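Local coordinates for protein short-chain-enoyl-CoA hydratase (Clostridium acetobutylicum, PDB 5Z7R) that catalyses the reversible hydration of crotonyl-CoA in butanoate metabolism, and also accepts hexenoyl-CoA but not higher analogues, at residues L25-N29 with S61-D67; L33-D37 with V89-L93; I40-D46 with R92-K98. All coordinates share one frame; numbering follows the deposited sequence.

Contact 1. Residues L25-N29 with S61-D67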
ATOM      1  N   LEU A  25       2.638  39.037  -8.212  1.00 43.33           N
ATOM      2  CA  LEU A  25       3.028  38.421  -6.966  1.00 45.46           C
ATOM      3  C   LEU A  25       3.562  37.019  -7.242  1.00 44.41           C
ATOM      4  O   LEU A  25       3.352  36.101  -6.453  1.00 40.03           O
ATOM      5  CB  LEU A  25       1.842  38.366  -5.977  1.00 45.82           C
ATOM      6  CG  LEU A  25       1.329  39.734  -5.549  1.00 49.66           C
ATOM      7  CD1 LEU A  25      -0.086  39.649  -4.985  1.00 52.16           C
ATOM      8  CD2 LEU A  25       2.291  40.395  -4.552  1.00 49.11           C
ATOM      9  N   ASN A  26       4.255  36.880  -8.372  1.00 43.79           N
ATOM     10  CA  ASN A  26       4.738  35.600  -8.867  1.00 42.50           C
ATOM     11  C   ASN A  26       3.709  34.458  -8.996  1.00 44.68           C
ATOM     12  O   ASN A  26       4.091  33.264  -8.953  1.00 37.58           O
ATOM     13  CB  ASN A  26       5.894  35.159  -8.004  1.00 45.09           C
ATOM     14  CG  ASN A  26       7.016  36.144  -8.041  1.00 44.31           C
ATOM     15  OD1 ASN A  26       7.520  36.453  -9.114  1.00 47.68           O
ATOM     16  ND2 ASN A  26       7.422  36.640  -6.879  1.00 41.13           N
ATOM     17  N   ALA A  27       2.435  34.817  -9.208  1.00 44.77           N
ATOM     18  CA  ALA A  27       1.363  33.808  -9.333  1.00 48.08           C
ATOM     19  C   ALA A  27       1.558  32.869 -10.517  1.00 47.28           C
ATOM     20  O   ALA A  27       2.230  33.200 -11.518  1.00 43.88           O
ATOM     21  CB  ALA A  27      -0.013  34.442  -9.404  1.00 47.79           C
ATOM     22  N   LEU A  28       0.981  31.679 -10.363  1.00 47.16           N
ATOM     23  CA  LEU A  28       1.069  30.631 -11.372  1.00 49.71           C
ATOM     24  C   LEU A  28      -0.114  30.682 -12.313  1.00 48.85           C
ATOM     25  O   LEU A  28      -1.263  30.744 -11.881  1.00 51.63           O
ATOM     26  CB  LEU A  28       1.081  29.265 -10.716  1.00 50.03           C
ATOM     27  CG  LEU A  28       2.171  29.053  -9.687  1.00 48.03           C
ATOM     28  CD1 LEU A  28       1.895  27.777  -8.916  1.00 48.67           C
ATOM     29  CD2 LEU A  28       3.530  29.018 -10.373  1.00 51.14           C
ATOM     30  N   ASN A  29       0.186  30.669 -13.601  1.00 47.17           N
ATOM     31  CA  ASN A  29      -0.819  30.473 -14.635  1.00 45.83           C
ATOM     32  C   ASN A  29      -0.259  29.425 -15.566  1.00 42.55           C
ATOM     33  O   ASN A  29       0.885  28.971 -15.358  1.00 39.06           O
ATOM     34  CB  ASN A  29      -1.103  31.781 -15.366  1.00 45.24           C
ATOM     35  CG  ASN A  29       0.157  32.432 -15.923  1.00 46.04           C
ATOM     36  OD1 ASN A  29       1.198  31.782 -16.118  1.00 45.61           O
ATOM     37  ND2 ASN A  29       0.069  33.725 -16.175  1.00 43.34           N
ATOM     38  N   SER A  61       6.852  38.342  -2.402  1.00 40.89           N
ATOM     39  CA  SER A  61       6.231  37.029  -2.753  1.00 41.94           C
ATOM     40  C   SER A  61       7.157  35.946  -3.190  1.00 38.18           C
ATOM     41  O   SER A  61       8.077  36.170  -3.989  1.00 33.86           O
ATOM     42  CB  SER A  61       5.175  37.155  -3.859  1.00 41.94           C
ATOM     43  OG  SER A  61       3.865  37.028  -3.341  1.00 44.60           O
ATOM     44  N   PHE A  62       6.864  34.752  -2.683  1.00 38.38           N
ATOM     45  CA  PHE A  62       7.390  33.532  -3.260  1.00 35.71           C
ATOM     46  C   PHE A  62       6.539  33.239  -4.510  1.00 35.89           C
ATOM     47  O   PHE A  62       6.999  33.444  -5.620  1.00 38.17           O
ATOM     48  CB  PHE A  62       7.368  32.393  -2.236  1.00 34.17           C
ATOM     49  CG  PHE A  62       7.785  31.070  -2.796  1.00 30.78           C
ATOM     50  CD1 PHE A  62       9.105  30.836  -3.153  1.00 31.08           C
ATOM     51  CD2 PHE A  62       6.851  30.067  -2.987  1.00 29.30           C
ATOM     52  CE1 PHE A  62       9.478  29.620  -3.679  1.00 32.28           C
ATOM     53  CE2 PHE A  62       7.211  28.862  -3.515  1.00 28.93           C
ATOM     54  CZ  PHE A  62       8.524  28.630  -3.844  1.00 31.33           C
ATOM     55  N   VAL A  63       5.368  32.688  -4.287  1.00 34.07           N
ATOM     56  CA  VAL A  63       4.364  32.558  -5.294  1.00 31.48           C
ATOM     57  C   VAL A  63       3.042  32.794  -4.592  1.00 31.05           C
ATOM     58  O   VAL A  63       2.680  32.059  -3.713  1.00 29.81           O
ATOM     59  CB  VAL A  63       4.444  31.161  -5.936  1.00 32.51           C
ATOM     60  CG1 VAL A  63       3.283  30.886  -6.847  1.00 31.59           C
ATOM     61  CG2 VAL A  63       5.753  30.964  -6.660  1.00 31.43           C
ATOM     62  N   ALA A  64       2.330  33.830  -4.970  1.00 32.84           N
ATOM     63  CA  ALA A  64       1.020  34.071  -4.416  1.00 40.26           C
ATOM     64  C   ALA A  64      -0.088  33.474  -5.264  1.00 41.53           C
ATOM     65  O   ALA A  64      -0.684  34.152  -6.069  1.00 44.00           O
ATOM     66  CB  ALA A  64       0.796  35.547  -4.199  1.00 43.25           C
ATOM     67  N   GLY A  65      -0.377  32.208  -5.082  1.00 42.24           N
ATOM     68  CA  GLY A  65      -1.509  31.598  -5.737  1.00 41.99           C
ATOM     69  C   GLY A  65      -1.434  31.289  -7.216  1.00 41.43           C
ATOM     70  O   GLY A  65      -0.378  31.223  -7.804  1.00 38.49           O
ATOM     71  N   ALA A  66      -2.600  31.089  -7.803  1.00 42.90           N
ATOM     72  CA  ALA A  66      -2.701  30.868  -9.230  1.00 47.20           C
ATOM     73  C   ALA A  66      -3.781  31.783  -9.786  1.00 46.37           C
ATOM     74  O   ALA A  66      -4.686  32.204  -9.048  1.00 48.46           O
ATOM     75  CB  ALA A  66      -2.975  29.386  -9.543  1.00 46.57           C
ATOM     76  N   ASP A  67      -3.654  32.097 -11.075  1.00 45.63           N
ATOM     77  CA  ASP A  67      -4.586  32.977 -11.793  1.00 44.87           C
ATOM     78  C   ASP A  67      -6.010  32.396 -11.815  1.00 43.25           C
ATOM     79  O   ASP A  67      -6.291  31.382 -12.460  1.00 42.81           O
ATOM     80  CB  ASP A  67      -4.072  33.208 -13.219  1.00 46.81           C
ATOM     81  CG  ASP A  67      -4.416  34.574 -13.760  1.00 50.93           C
ATOM     82  OD1 ASP A  67      -5.598  34.967 -13.637  1.00 53.43           O
ATOM     83  OD2 ASP A  67      -3.504  35.240 -14.326  1.00 49.99           O
TER

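Contact 2. Residues L33-D37 with V89-L93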
ATOM      1  N   LEU A  33       3.397  27.449 -15.566  1.00 33.55           N
ATOM      2  CA  LEU A  33       3.551  26.017 -15.369  1.00 33.56           C
ATOM      3  C   LEU A  33       4.272  25.383 -16.541  1.00 37.01           C
ATOM      4  O   LEU A  33       5.182  24.541 -16.374  1.00 35.66           O
ATOM      5  CB  LEU A  33       2.204  25.368 -15.185  1.00 33.61           C
ATOM      6  CG  LEU A  33       1.385  25.745 -13.947  1.00 36.17           C
ATOM      7  CD1 LEU A  33      -0.029  25.207 -14.056  1.00 36.12           C
ATOM      8  CD2 LEU A  33       2.027  25.228 -12.664  1.00 36.40           C
ATOM      9  N   LYS A  34       3.878  25.804 -17.740  1.00 44.07           N
ATOM     10  CA  LYS A  34       4.493  25.304 -18.966  1.00 46.56           C
ATOM     11  C   LYS A  34       5.992  25.604 -19.003  1.00 41.71           C
ATOM     12  O   LYS A  34       6.810  24.716 -19.240  1.00 35.34           O
ATOM     13  CB  LYS A  34       3.776  25.899 -20.181  1.00 56.80           C
ATOM     14  CG  LYS A  34       2.417  25.258 -20.482  1.00 63.24           C
ATOM     15  CD  LYS A  34       2.366  24.609 -21.862  1.00 71.67           C
ATOM     16  CE  LYS A  34       2.315  25.666 -22.972  1.00 77.36           C
ATOM     17  NZ  LYS A  34       2.732  25.132 -24.305  1.00 77.53           N
ATOM     18  N   GLU A  35       6.352  26.857 -18.741  1.00 41.23           N
ATOM     19  CA  GLU A  35       7.761  27.241 -18.686  1.00 42.21           C
ATOM     20  C   GLU A  35       8.524  26.475 -17.577  1.00 39.16           C
ATOM     21  O   GLU A  35       9.699  26.111 -17.741  1.00 33.38           O
ATOM     22  CB  GLU A  35       7.867  28.761 -18.490  1.00 48.07           C
ATOM     23  CG  GLU A  35       7.353  29.584 -19.675  1.00 52.40           C
ATOM     24  CD  GLU A  35       7.389  31.097 -19.459  1.00 57.38           C
ATOM     25  OE1 GLU A  35       8.438  31.641 -19.021  1.00 56.78           O
ATOM     26  OE2 GLU A  35       6.361  31.747 -19.759  1.00 57.61           O
ATOM     27  N   MET A  36       7.844  26.205 -16.461  1.00 38.72           N
ATOM     28  CA  MET A  36       8.467  25.510 -15.326  1.00 37.27           C
ATOM     29  C   MET A  36       8.869  24.112 -15.760  1.00 35.67           C
ATOM     30  O   MET A  36      10.001  23.650 -15.526  1.00 35.01           O
ATOM     31  CB  MET A  36       7.489  25.452 -14.170  1.00 38.69           C
ATOM     32  CG  MET A  36       8.088  25.064 -12.827  1.00 41.40           C
ATOM     33  SD  MET A  36       9.429  26.119 -12.234  1.00 40.90           S
ATOM     34  CE  MET A  36       8.635  27.690 -12.431  1.00 43.66           C
ATOM     35  N   ASP A  37       7.949  23.471 -16.460  1.00 34.77           N
ATOM     36  CA  ASP A  37       8.173  22.127 -16.974  1.00 35.88           C
ATOM     37  C   ASP A  37       9.338  22.109 -17.954  1.00 36.95           C
ATOM     38  O   ASP A  37      10.216  21.211 -17.927  1.00 35.88           O
ATOM     39  CB  ASP A  37       6.889  21.622 -17.636  1.00 38.00           C
ATOM     40  CG  ASP A  37       6.936  20.138 -17.942  1.00 40.54           C
ATOM     41  OD1 ASP A  37       7.292  19.337 -17.059  1.00 39.13           O
ATOM     42  OD2 ASP A  37       6.647  19.772 -19.087  1.00 38.64           O
ATOM     43  N   VAL A  89       3.363  18.757 -13.413  1.00 28.37           N
ATOM     44  CA  VAL A  89       4.535  19.616 -13.367  1.00 30.49           C
ATOM     45  C   VAL A  89       5.208  19.522 -11.986  1.00 26.81           C
ATOM     46  O   VAL A  89       6.388  19.288 -11.871  1.00 26.06           O
ATOM     47  CB  VAL A  89       4.189  21.097 -13.656  1.00 30.58           C
ATOM     48  CG1 VAL A  89       5.415  21.944 -13.410  1.00 32.16           C
ATOM     49  CG2 VAL A  89       3.704  21.280 -15.089  1.00 32.94           C
ATOM     50  N   PHE A  90       4.428  19.704 -10.942  1.00 27.63           N
ATOM     51  CA  PHE A  90       4.951  19.596  -9.561  1.00 26.93           C
ATOM     52  C   PHE A  90       5.538  18.231  -9.180  1.00 26.15           C
ATOM     53  O   PHE A  90       6.529  18.158  -8.472  1.00 28.07           O
ATOM     54  CB  PHE A  90       3.832  19.960  -8.621  1.00 26.30           C
ATOM     55  CG  PHE A  90       3.494  21.409  -8.646  1.00 26.42           C
ATOM     56  CD1 PHE A  90       3.998  22.245  -9.651  1.00 27.47           C
ATOM     57  CD2 PHE A  90       2.697  21.954  -7.656  1.00 26.80           C
ATOM     58  CE1 PHE A  90       3.674  23.578  -9.680  1.00 26.73           C
ATOM     59  CE2 PHE A  90       2.377  23.298  -7.678  1.00 29.06           C
ATOM     60  CZ  PHE A  90       2.856  24.108  -8.694  1.00 28.16           C
ATOM     61  N   ARG A  91       4.936  17.153  -9.675  1.00 27.69           N
ATOM     62  CA  ARG A  91       5.444  15.807  -9.431  1.00 27.69           C
ATOM     63  C   ARG A  91       6.778  15.604 -10.099  1.00 29.34           C
ATOM     64  O   ARG A  91       7.630  14.866  -9.575  1.00 31.40           O
ATOM     65  CB  ARG A  91       4.460  14.758  -9.951  1.00 28.43           C
ATOM     66  CG  ARG A  91       4.916  13.338  -9.756  1.00 26.93           C
ATOM     67  CD  ARG A  91       5.093  13.063  -8.262  1.00 27.00           C
ATOM     68  NE  ARG A  91       5.135  11.633  -8.011  1.00 25.56           N
ATOM     69  CZ  ARG A  91       5.887  11.029  -7.089  1.00 25.47           C
ATOM     70  NH1 ARG A  91       5.839   9.697  -6.989  1.00 25.45           N
ATOM     71  NH2 ARG A  91       6.659  11.717  -6.263  1.00 23.42           N
ATOM     72  N   ARG A  92       6.976  16.253 -11.250  1.00 30.38           N
ATOM     73  CA  ARG A  92       8.240  16.118 -11.979  1.00 30.54           C
ATOM     74  C   ARG A  92       9.369  16.788 -11.201  1.00 28.37           C
ATOM     75  O   ARG A  92      10.505  16.279 -11.159  1.00 29.34           O
ATOM     76  CB  ARG A  92       8.132  16.752 -13.363  1.00 33.29           C
ATOM     77  CG  ARG A  92       9.335  16.477 -14.275  1.00 34.80           C
ATOM     78  CD  ARG A  92       9.060  17.089 -15.634  1.00 35.50           C
ATOM     79  NE  ARG A  92      10.121  16.894 -16.628  1.00 38.06           N
ATOM     80  CZ  ARG A  92      10.016  17.329 -17.880  1.00 35.07           C
ATOM     81  NH1 ARG A  92       8.921  17.978 -18.259  1.00 32.42           N
ATOM     82  NH2 ARG A  92      11.003  17.146 -18.737  1.00 36.41           N
ATOM     83  N   LEU A  93       9.033  17.920 -10.594  1.00 25.06           N
ATOM     84  CA  LEU A  93       9.936  18.627  -9.713  1.00 26.75           C
ATOM     85  C   LEU A  93      10.300  17.776  -8.475  1.00 27.57           C
ATOM     86  O   LEU A  93      11.493  17.674  -8.089  1.00 29.66           O
ATOM     87  CB  LEU A  93       9.300  19.944  -9.274  1.00 27.04           C
ATOM     88  CG  LEU A  93      10.216  20.900  -8.516  1.00 27.13           C
ATOM     89  CD1 LEU A  93      11.265  21.507  -9.444  1.00 27.51           C
ATOM     90  CD2 LEU A  93       9.425  22.028  -7.893  1.00 27.36           C
TER

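Contact 3. Residues I40-D46 with R92-K98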
ATOM      1  N   ILE A  40      12.454  22.658 -15.856  1.00 29.80           N
ATOM      2  CA  ILE A  40      12.752  21.418 -15.158  1.00 30.17           C
ATOM      3  C   ILE A  40      13.419  20.469 -16.138  1.00 29.90           C
ATOM      4  O   ILE A  40      14.499  19.939 -15.846  1.00 33.22           O
ATOM      5  CB  ILE A  40      11.515  20.751 -14.525  1.00 32.66           C
ATOM      6  CG1 ILE A  40      10.964  21.608 -13.383  1.00 29.21           C
ATOM      7  CG2 ILE A  40      11.876  19.362 -13.992  1.00 33.12           C
ATOM      8  CD1 ILE A  40       9.479  21.474 -13.167  1.00 29.02           C
ATOM      9  N   GLY A  41      12.828  20.300 -17.321  1.00 30.43           N
ATOM     10  CA  GLY A  41      13.424  19.412 -18.329  1.00 32.26           C
ATOM     11  C   GLY A  41      14.815  19.855 -18.743  1.00 34.10           C
ATOM     12  O   GLY A  41      15.730  19.021 -18.990  1.00 34.92           O
ATOM     13  N   GLU A  42      14.980  21.169 -18.828  1.00 33.29           N
ATOM     14  CA  GLU A  42      16.310  21.758 -19.047  1.00 36.41           C
ATOM     15  C   GLU A  42      17.283  21.387 -17.924  1.00 35.22           C
ATOM     16  O   GLU A  42      18.404  20.988 -18.194  1.00 35.04           O
ATOM     17  CB  GLU A  42      16.188  23.286 -19.169  1.00 40.53           C
ATOM     18  CG  GLU A  42      17.202  23.964 -20.076  1.00 44.75           C
ATOM     19  CD  GLU A  42      17.077  23.604 -21.548  1.00 44.56           C
ATOM     20  OE1 GLU A  42      15.952  23.328 -22.022  1.00 41.00           O
ATOM     21  OE2 GLU A  42      18.136  23.611 -22.221  1.00 47.41           O
ATOM     22  N   ILE A  43      16.867  21.471 -16.659  1.00 35.46           N
ATOM     23  CA  ILE A  43      17.790  21.081 -15.570  1.00 34.66           C
ATOM     24  C   ILE A  43      18.034  19.579 -15.601  1.00 35.84           C
ATOM     25  O   ILE A  43      19.149  19.110 -15.329  1.00 31.41           O
ATOM     26  CB  ILE A  43      17.270  21.522 -14.204  1.00 35.65           C
ATOM     27  CG1 ILE A  43      17.321  23.047 -14.114  1.00 34.20           C
ATOM     28  CG2 ILE A  43      18.066  20.865 -13.064  1.00 37.37           C
ATOM     29  CD1 ILE A  43      16.233  23.658 -13.257  1.00 32.12           C
ATOM     30  N   GLU A  44      16.998  18.827 -15.969  1.00 39.23           N
ATOM     31  CA  GLU A  44      17.144  17.382 -16.102  1.00 42.75           C
ATOM     32  C   GLU A  44      18.342  16.997 -16.975  1.00 44.02           C
ATOM     33  O   GLU A  44      19.118  16.137 -16.589  1.00 43.64           O
ATOM     34  CB  GLU A  44      15.859  16.739 -16.632  1.00 44.76           C
ATOM     35  CG  GLU A  44      14.771  16.552 -15.575  1.00 49.46           C
ATOM     36  CD  GLU A  44      13.524  15.857 -16.103  1.00 53.75           C
ATOM     37  OE1 GLU A  44      13.420  15.658 -17.339  1.00 56.79           O
ATOM     38  OE2 GLU A  44      12.637  15.508 -15.286  1.00 51.75           O
ATOM     39  N   ASN A  45      18.516  17.645 -18.128  1.00 49.01           N
ATOM     40  CA  ASN A  45      19.598  17.250 -19.061  1.00 49.37           C
ATOM     41  C   ASN A  45      20.959  17.838 -18.726  1.00 46.12           C
ATOM     42  O   ASN A  45      21.966  17.372 -19.263  1.00 44.69           O
ATOM     43  CB  ASN A  45      19.238  17.582 -20.514  1.00 49.31           C
ATOM     44  CG  ASN A  45      17.847  17.118 -20.869  1.00 53.25           C
ATOM     45  OD1 ASN A  45      17.371  16.085 -20.359  1.00 48.66           O
ATOM     46  ND2 ASN A  45      17.159  17.897 -21.700  1.00 56.08           N
ATOM     47  N   ASP A  46      20.999  18.824 -17.825  1.00 43.40           N
ATOM     48  CA  ASP A  46      22.260  19.470 -17.460  1.00 41.91           C
ATOM     49  C   ASP A  46      22.966  18.820 -16.275  1.00 42.63           C
ATOM     50  O   ASP A  46      22.672  19.114 -15.119  1.00 41.97           O
ATOM     51  CB  ASP A  46      22.034  20.951 -17.185  1.00 45.12           C
ATOM     52  CG  ASP A  46      23.339  21.753 -17.176  1.00 43.56           C
ATOM     53  OD1 ASP A  46      24.412  21.203 -16.835  1.00 43.92           O
ATOM     54  OD2 ASP A  46      23.267  22.944 -17.506  1.00 40.14           O
ATOM     55  N   ARG A  92       6.976  16.253 -11.250  1.00 30.38           N
ATOM     56  CA  ARG A  92       8.240  16.118 -11.979  1.00 30.54           C
ATOM     57  C   ARG A  92       9.369  16.788 -11.201  1.00 28.37           C
ATOM     58  O   ARG A  92      10.505  16.279 -11.159  1.00 29.34           O
ATOM     59  CB  ARG A  92       8.132  16.752 -13.363  1.00 33.29           C
ATOM     60  CG  ARG A  92       9.335  16.477 -14.275  1.00 34.80           C
ATOM     61  CD  ARG A  92       9.060  17.089 -15.634  1.00 35.50           C
ATOM     62  NE  ARG A  92      10.121  16.894 -16.628  1.00 38.06           N
ATOM     63  CZ  ARG A  92      10.016  17.329 -17.880  1.00 35.07           C
ATOM     64  NH1 ARG A  92       8.921  17.978 -18.259  1.00 32.42           N
ATOM     65  NH2 ARG A  92      11.003  17.146 -18.737  1.00 36.41           N
ATOM     66  N   LEU A  93       9.033  17.920 -10.594  1.00 25.06           N
ATOM     67  CA  LEU A  93       9.936  18.627  -9.713  1.00 26.75           C
ATOM     68  C   LEU A  93      10.300  17.776  -8.475  1.00 27.57           C
ATOM     69  O   LEU A  93      11.493  17.674  -8.089  1.00 29.66           O
ATOM     70  CB  LEU A  93       9.300  19.944  -9.274  1.00 27.04           C
ATOM     71  CG  LEU A  93      10.216  20.900  -8.516  1.00 27.13           C
ATOM     72  CD1 LEU A  93      11.265  21.507  -9.444  1.00 27.51           C
ATOM     73  CD2 LEU A  93       9.425  22.028  -7.893  1.00 27.36           C
ATOM     74  N   GLU A  94       9.283  17.140  -7.887  1.00 25.65           N
ATOM     75  CA  GLU A  94       9.477  16.317  -6.675  1.00 24.21           C
ATOM     76  C   GLU A  94      10.410  15.179  -6.967  1.00 24.35           C
ATOM     77  O   GLU A  94      11.278  14.863  -6.149  1.00 24.64           O
ATOM     78  CB  GLU A  94       8.118  15.805  -6.193  1.00 23.89           C
ATOM     79  CG  GLU A  94       8.107  14.959  -4.943  1.00 22.65           C
ATOM     80  CD  GLU A  94       6.714  14.795  -4.480  1.00 22.23           C
ATOM     81  OE1 GLU A  94       6.379  15.429  -3.477  1.00 23.04           O
ATOM     82  OE2 GLU A  94       5.904  14.130  -5.185  1.00 22.58           O
ATOM     83  N   LEU A  95      10.292  14.593  -8.164  1.00 27.32           N
ATOM     84  CA  LEU A  95      11.088  13.400  -8.511  1.00 28.15           C
ATOM     85  C   LEU A  95      12.413  13.739  -9.148  1.00 30.79           C
ATOM     86  O   LEU A  95      13.293  12.858  -9.275  1.00 29.63           O
ATOM     87  CB  LEU A  95      10.292  12.496  -9.478  1.00 30.93           C
ATOM     88  CG  LEU A  95       9.106  11.787  -8.833  1.00 31.55           C
ATOM     89  CD1 LEU A  95       8.166  11.177  -9.867  1.00 32.40           C
ATOM     90  CD2 LEU A  95       9.629  10.713  -7.863  1.00 33.18           C
ATOM     91  N   LEU A  96      12.546  14.989  -9.602  1.00 31.59           N
ATOM     92  CA  LEU A  96      13.779  15.451 -10.251  1.00 32.65           C
ATOM     93  C   LEU A  96      15.001  14.900  -9.553  1.00 30.27           C
ATOM     94  O   LEU A  96      15.170  15.068  -8.349  1.00 28.89           O
ATOM     95  CB  LEU A  96      13.824  16.989 -10.223  1.00 35.06           C
ATOM     96  CG  LEU A  96      15.111  17.669 -10.692  1.00 36.49           C
ATOM     97  CD1 LEU A  96      15.514  17.126 -12.052  1.00 40.08           C
ATOM     98  CD2 LEU A  96      14.915  19.177 -10.744  1.00 35.73           C
ATOM     99  N   GLU A  97      15.888  14.285 -10.306  1.00 30.93           N
ATOM    100  CA  GLU A  97      17.036  13.627  -9.713  1.00 32.92           C
ATOM    101  C   GLU A  97      18.176  14.532  -9.200  1.00 30.59           C
ATOM    102  O   GLU A  97      19.204  14.050  -8.818  1.00 32.50           O
ATOM    103  CB  GLU A  97      17.561  12.571 -10.690  1.00 39.94           C
ATOM    104  CG  GLU A  97      16.501  11.516 -11.029  1.00 44.60           C
ATOM    105  CD  GLU A  97      17.057  10.098 -11.086  1.00 48.01           C
ATOM    106  OE1 GLU A  97      16.631   9.239 -10.242  1.00 42.27           O
ATOM    107  OE2 GLU A  97      17.911   9.863 -11.988  1.00 47.47           O
ATOM    108  N   LYS A  98      17.983  15.831  -9.147  1.00 31.79           N
ATOM    109  CA  LYS A  98      18.812  16.682  -8.292  1.00 34.12           C
ATOM    110  C   LYS A  98      17.937  17.235  -7.161  1.00 31.69           C
ATOM    111  O   LYS A  98      16.768  17.490  -7.364  1.00 34.12           O
ATOM    112  CB  LYS A  98      19.467  17.860  -9.047  1.00 38.18           C
ATOM    113  CG  LYS A  98      19.354  17.899 -10.573  1.00 41.53           C
ATOM    114  CD  LYS A  98      20.252  16.912 -11.292  1.00 43.40           C
ATOM    115  CE  LYS A  98      20.182  17.121 -12.804  1.00 44.38           C
ATOM    116  NZ  LYS A  98      21.367  16.567 -13.528  1.00 45.93           N
TER

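Contact 1. Residues L25-N29 with S61-D67
Leu28 and Ala66 are joined by a single parallel beta bridge. Leu28 N donates to Gly65 O at 2.9 Å in an almost straight bond (174°), and Leu28 O takes the N-H of Asp67. The side chain of Leu28 then shows how such a bridge extends into hydrophobic packing. Its CB lies 3.8 Å from Gly65 O. Its CG meets Val63 CG1 at 3.6 Å, and the two methyls, CD1 and CD2, straddle the same Val63 CG1 a little farther off, the two side chains crossing at about a right angle. Val63 can offer CG1 because that methyl stands opposite the backbone N (chi1 171°); the same methyl also touches Asn26 O.

This is the crotonase fold at the point where the short strand 63-64 gives way to a turn, passing through Gly65 with positive phi. In relatives, the segment following this strand helps to form the oxyanion hole for the thioester carbonyl. At the earlier end of the contact, Leu25 O accepts the N-H of Ala64 at 2.9 Å, and Ser61 OG adds a weak bond to the same oxygen. Leu25 CB and Ala64 CB are pressed to 3.5 Å, closer than carbon atoms usually pack. Asn26 lays its CB 3.1 Å from Phe62 O, and its ND2 makes a weak bond to Ser61 O; the amide is held more firmly from outside, OD1 by Arg21 N and ND2 by Ala57 O.

Beyond the bridge each segment ends in a helix N-cap. Asn29 precedes helix 30-45, its OD1 also bonded to Thr32 OG1, while Asp67 precedes helix 68-71 and uses OD1 to receive Ser69 N. The two capping side chains meet through their CB atoms, 3.9 Å apart.

Contact 2. Residues L33-D37 with V89-L93
Helices 30-45 and 76-95 of the crotonase fold pack here, with Val89 set against Leu33, Met36 and Asp37. The axes of the segments 33-37 and 89-93, which run in nearly the same direction, approach to 10.1 Å at an angle of 28°. Both methyls of Val89 rest against Leu33 O; beyond it CG1 reaches Met36 CB at 4.1 Å and CG2 the CB of Asp37. Leu33 CD2 comes obliquely to the ring of Phe90, 3.8 Å from CE1, the two side chains crossing nearly at right angles.

A salt bridge borders this apolar patch. The extended chain of Arg92 carries NH1 to the carboxylate of Asp37, whose CG stands opposite its own backbone N (chi1 -168°). NH1 is modelled 2.4 Å from Asp37 OD1, a separation too short to be trusted in detail. Asp37 OD2 lies in the guanidinium plane at its edge, although the planes of the two charged groups are 67° apart.

The ring of Phe90 also touches Glu114 and Ile115 of helix 111-117, and it meets Phe143 edge-to-face; behind helix 30-45, Met36 packs on Val6 of strand 6-11.

Contact 3. Residues I40-D46 with R92-K98
Ile40 fits closely between Arg92 and Leu93, forming the closely packed part of this contact. Its CG1 lies 4.0 Å from Leu93 CD1, and its CD1 touches the same methyl and Leu93 CB. The other branch, CG2, rests 3.9 Å from Arg92 CG, where the two side chains slide past each other in opposite directions. Leu96, the first residue to leave helical geometry at the end of helix 76-95, adds to it, its CD2 more loosely facing Ile40 CG2 and Ile43 CG2, while CD1 meets the aliphatic CG of Glu44 at 3.6 Å.

Toward the more exposed side, where Arg92 and Glu44 are only partly covered, packing gives way to charge. Glu44 runs extended beyond CG and is gripped side-on by Arg92, NE to OE2 and NH2 to OE1, each bond 3.2 Å long and nearly straight. The guanidinium meets both oxygens in its own plane, but it reaches them from above the carboxylate plane, more than 50° out of it. Gly41, having no side chain, lets the group settle close over the helix backbone, with Gly41 CA 3.3 Å from Arg92 NH2 and Gly41 N over one guanidinium face.

The far end, where helix 30-45 runs out, is held more loosely. Lys98, bent at chi2 (-75°), passes its CG by Ile43 CG2 and brings CE to 3.4 Å from Ile43 O. Its NZ donates to Asp46 O at 3.3 Å from well above the carbonyl plane, and makes a second, weak bond to Val49 O.

Gripped at NE and NH2 by Glu44, the guanidinium is probably held against rotation; with Asp37 as its second partner, one positive charge is shared by two carboxylates about two turns apart on helix 30-45, which probably favours the ionised forms.

In the fold
Contacts 2 and 3 are successive levels of one interface, both made by helices 30-45 and 76-95; their centres are 9 Å apart, they share Arg92 and Leu93, and Ile40 CD1 lies 4.0 Å from Val89 O between them. The 25-29 segment of contact 1 leads into helix 30-45, and the contact joins contact 2, 14 Å away between centres, where Leu28 CD1 packs 3.8 Å from Phe90 CZ. Distance from Glu114, probably the catalytic nucleophile, separates them: side chains are about 4 Å away for Phe90, about 7 Å for Leu28 and about 10 Å for Leu93. Gly65 of contact 1 lies about 7 Å from the side chain of Glu134, probably the proton acceptor.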